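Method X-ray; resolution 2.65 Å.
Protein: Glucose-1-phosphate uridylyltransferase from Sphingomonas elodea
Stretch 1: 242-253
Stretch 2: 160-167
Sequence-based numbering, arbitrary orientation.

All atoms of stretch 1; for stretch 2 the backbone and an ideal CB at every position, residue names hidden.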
# COMPACT_ATOMS: atom_id res chain seq x y z
N ALA C 242 -3.00 4.18 -35.31
CA ALA C 242 -1.62 4.62 -35.47
C ALA C 242 -0.85 3.60 -36.26
O ALA C 242 0.01 3.96 -37.05
CB ALA C 242 -0.96 4.86 -34.12
N MET C 243 -1.16 2.33 -36.04
CA MET C 243 -0.51 1.27 -36.79
C MET C 243 -0.89 1.43 -38.25
O MET C 243 -0.08 1.22 -39.15
CB MET C 243 -0.97 -0.08 -36.28
CG MET C 243 -0.70 -0.28 -34.83
SD MET C 243 -0.98 -1.96 -34.34
CE MET C 243 -2.72 -1.87 -33.90
N GLN C 244 -2.15 1.80 -38.46
CA GLN C 244 -2.74 2.07 -39.76
C GLN C 244 -1.80 2.92 -40.60
O GLN C 244 -1.37 2.53 -41.68
CB GLN C 244 -4.03 2.86 -39.53
CG GLN C 244 -5.30 2.13 -39.82
CD GLN C 244 -5.52 2.00 -41.29
OE1 GLN C 244 -5.14 2.87 -42.06
NE2 GLN C 244 -6.15 0.91 -41.71
N ARG C 245 -1.48 4.09 -40.06
CA ARG C 245 -0.62 5.04 -40.73
C ARG C 245 0.72 4.49 -41.11
O ARG C 245 1.56 5.20 -41.65
CB ARG C 245 -0.43 6.29 -39.87
CG ARG C 245 -1.46 7.37 -40.13
CD ARG C 245 -0.78 8.68 -40.37
NE ARG C 245 -0.91 9.55 -39.21
CZ ARG C 245 0.10 10.21 -38.67
NH1 ARG C 245 1.31 10.11 -39.19
NH2 ARG C 245 -0.11 11.00 -37.62
N MET C 246 0.94 3.21 -40.82
CA MET C 246 2.21 2.61 -41.17
C MET C 246 2.09 1.34 -41.95
O MET C 246 2.86 0.40 -41.77
CB MET C 246 3.06 2.40 -39.92
CG MET C 246 3.52 3.71 -39.32
SD MET C 246 4.97 3.58 -38.29
CE MET C 246 5.17 1.85 -38.20
N ILE C 247 1.11 1.32 -42.84
CA ILE C 247 0.92 0.18 -43.71
C ILE C 247 1.77 0.35 -44.97
O ILE C 247 2.45 -0.57 -45.41
CB ILE C 247 -0.55 0.05 -44.17
CG1 ILE C 247 -1.48 -0.06 -42.96
CG2 ILE C 247 -0.73 -1.18 -45.02
CD1 ILE C 247 -2.94 0.06 -43.31
N GLY C 248 1.73 1.55 -45.53
CA GLY C 248 2.44 1.80 -46.76
C GLY C 248 3.94 1.89 -46.73
O GLY C 248 4.55 1.89 -47.78
N ASP C 249 4.58 1.97 -45.58
CA ASP C 249 6.02 2.05 -45.69
C ASP C 249 6.87 1.16 -44.82
O ASP C 249 8.09 1.29 -44.79
CB ASP C 249 6.48 3.51 -45.64
CG ASP C 249 6.55 4.07 -44.26
OD1 ASP C 249 7.27 3.47 -43.44
OD2 ASP C 249 5.92 5.11 -44.02
N GLN C 250 6.23 0.21 -44.14
CA GLN C 250 6.97 -0.74 -43.34
C GLN C 250 6.28 -2.10 -43.36
O GLN C 250 5.05 -2.18 -43.42
CB GLN C 250 7.16 -0.23 -41.91
CG GLN C 250 8.62 0.07 -41.61
CD GLN C 250 8.84 0.77 -40.29
OE1 GLN C 250 9.97 0.91 -39.84
NE2 GLN C 250 7.76 1.22 -39.66
N PRO C 251 7.07 -3.18 -43.35
CA PRO C 251 6.58 -4.56 -43.36
C PRO C 251 5.60 -4.76 -42.21
O PRO C 251 5.97 -4.61 -41.05
CB PRO C 251 7.85 -5.38 -43.14
CG PRO C 251 8.92 -4.55 -43.74
CD PRO C 251 8.55 -3.14 -43.34
N PHE C 252 4.35 -5.10 -42.52
CA PHE C 252 3.39 -5.32 -41.47
C PHE C 252 2.69 -6.65 -41.69
O PHE C 252 1.98 -6.84 -42.67
CB PHE C 252 2.40 -4.16 -41.42
CG PHE C 252 1.82 -3.94 -40.06
CD1 PHE C 252 1.43 -2.67 -39.65
CD2 PHE C 252 1.67 -5.00 -39.18
CE1 PHE C 252 0.89 -2.46 -38.39
CE2 PHE C 252 1.13 -4.80 -37.91
CZ PHE C 252 0.74 -3.52 -37.52
N HIS C 253 2.91 -7.58 -40.76
CA HIS C 253 2.33 -8.91 -40.87
C HIS C 253 1.56 -9.38 -39.65
O HIS C 253 1.81 -8.95 -38.52
CB HIS C 253 3.44 -9.91 -41.15
CG HIS C 253 4.29 -9.55 -42.32
ND1 HIS C 253 3.86 -9.71 -43.62
CD2 HIS C 253 5.53 -9.01 -42.39
CE1 HIS C 253 4.80 -9.28 -44.44
NE2 HIS C 253 5.82 -8.85 -43.72
N UNK C 160 13.20 -12.32 -39.31
CA UNK C 160 13.31 -12.50 -40.75
C UNK C 160 12.64 -11.44 -41.60
O UNK C 160 13.17 -11.07 -42.64
CB UNK C 160 12.73 -13.86 -41.13
N UNK C 161 11.48 -10.94 -41.17
CA UNK C 161 10.81 -9.91 -41.95
C UNK C 161 10.86 -8.49 -41.37
O UNK C 161 10.63 -7.52 -42.11
CB UNK C 161 9.35 -10.31 -42.13
N UNK C 162 11.14 -8.36 -40.07
CA UNK C 162 11.23 -7.05 -39.44
C UNK C 162 9.93 -6.29 -39.46
O UNK C 162 8.87 -6.89 -39.61
CB UNK C 162 12.31 -6.21 -40.13
N UNK C 163 9.99 -4.97 -39.31
CA UNK C 163 8.77 -4.17 -39.33
C UNK C 163 7.85 -4.36 -38.14
O UNK C 163 8.31 -4.53 -37.01
CB UNK C 163 7.99 -4.48 -40.61
N UNK C 164 6.54 -4.35 -38.38
CA UNK C 164 5.56 -4.52 -37.32
C UNK C 164 4.81 -5.83 -37.44
O UNK C 164 4.48 -6.27 -38.54
CB UNK C 164 4.57 -3.35 -37.33
N UNK C 165 4.55 -6.47 -36.30
CA UNK C 165 3.83 -7.73 -36.28
C UNK C 165 2.78 -7.73 -35.18
O UNK C 165 2.92 -7.05 -34.16
CB UNK C 165 4.80 -8.90 -36.09
N UNK C 166 1.72 -8.51 -35.40
CA UNK C 166 0.65 -8.64 -34.44
C UNK C 166 0.12 -10.06 -34.52
O UNK C 166 0.20 -10.69 -35.56
CB UNK C 166 -0.46 -7.61 -34.69
N UNK C 167 -0.41 -10.56 -33.42
CA UNK C 167 -0.97 -11.90 -33.41
C UNK C 167 -2.35 -11.84 -34.06
O UNK C 167 -3.16 -10.97 -33.73
CB UNK C 167 -1.05 -12.46 -31.99

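Position 160 lies in the last turn of a helix that runs on through 161, and its ideal CB has nothing of stretch 1 within 5.5 Å. Nothing visible restricts the choice; a polar or charged chain would do as well as any. The residue is K160, which makes no contact with stretch 1.

At position 161 CA-to-CB points toward stretch 1, with the ideal CB 4.0 Å from H253 CD2 and 5.3 Å from P251 CB. A proline ring and an imidazole suit a modest apolar chain, such as valine, isoleucine, leucine or alanine. The residue is V161, chi1 t: its CG1 lies 4.0 Å from P251 CB and a tight 3.0 Å from H253 NE2, oblique to the imidazole ring.

Position 162 leaves the helix with phi 63° and psi -159°. The ideal CB is 5.2 Å from P251 CG, so space is available and the positive phi is the argument for glycine. The residue is G162.

Position 163 repeats the positive phi (69°), and here contact adds its own evidence: the ideal CB would lie 2.1 Å from P251 O, a clash. Glycine alone fits this backbone comfortably. G163 instead brings its CA to 3.3 Å from P251 O in a CA-H...O contact.

From position 164 the chain runs parallel to F252 and H253. The backbone N of 164 donates to P251 O (2.7 Å, 158°), and its O accepts from H253 N (3.0 Å, 161°); these bonds do not depend on the side chain. The ideal CB shares a sheet face with F252, 3.8 Å from F252 CE2, and M246 CE is 5.3 Å away. Small or medium chains, apolar or polar, seem plausible, since Q250 also reaches this region. The residue is N164, chi1 m, whose CB sits 3.6 Å from the F252 ring centroid, 4° off the normal: a CH-pi contact over the face.

Position 165 pairs with H253, on the same sheet face as that side chain. Its ideal CB is 3.9 Å from H253 O, and its CA makes a 3.3 Å CA-H...O contact with that oxygen. A beta-branched or other aliphatic chain would suit the strand. The residue is L165, chi1 m and chi2 p.

At position 166 the backbone N donates to H253 O (3.2 Å, 147°). CA-to-CB points sideways, with the ideal CB 4.6 Å from F252 CE2, favouring an apolar chain. The residue is I166; its CG2 approaches the F252 ring edge, 4.0 Å from F252 CE2, and lies 4.4 Å from M243 SD.

Position 167 points away from stretch 1, which therefore sets no preference. It is C167.

Stretch 2 160-167: KVGGNLIC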
# COMPACT_ATOMS: atom_id res chain seq x y z
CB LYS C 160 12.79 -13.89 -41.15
CG LYS C 160 11.37 -14.17 -40.79
CD LYS C 160 10.96 -15.56 -41.25
CE LYS C 160 10.81 -15.64 -42.76
NZ LYS C 160 10.40 -17.01 -43.23
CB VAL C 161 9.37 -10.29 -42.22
CG1 VAL C 161 8.75 -9.30 -43.17
CG2 VAL C 161 9.32 -11.69 -42.80
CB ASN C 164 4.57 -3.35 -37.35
CG ASN C 164 5.26 -2.00 -37.52
OD1 ASN C 164 5.45 -1.52 -38.64
ND2 ASN C 164 5.65 -1.40 -36.40
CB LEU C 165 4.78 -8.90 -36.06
CG LEU C 165 5.88 -9.23 -37.07
CD1 LEU C 165 7.13 -8.45 -36.72
CD2 LEU C 165 6.20 -10.71 -37.02
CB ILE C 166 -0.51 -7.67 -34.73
CG1 ILE C 166 -0.93 -7.80 -36.20
CG2 ILE C 166 -0.09 -6.24 -34.41
CD1 ILE C 166 -2.15 -7.00 -36.57
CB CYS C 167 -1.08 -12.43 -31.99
SG CYS C 167 -1.55 -14.15 -31.93
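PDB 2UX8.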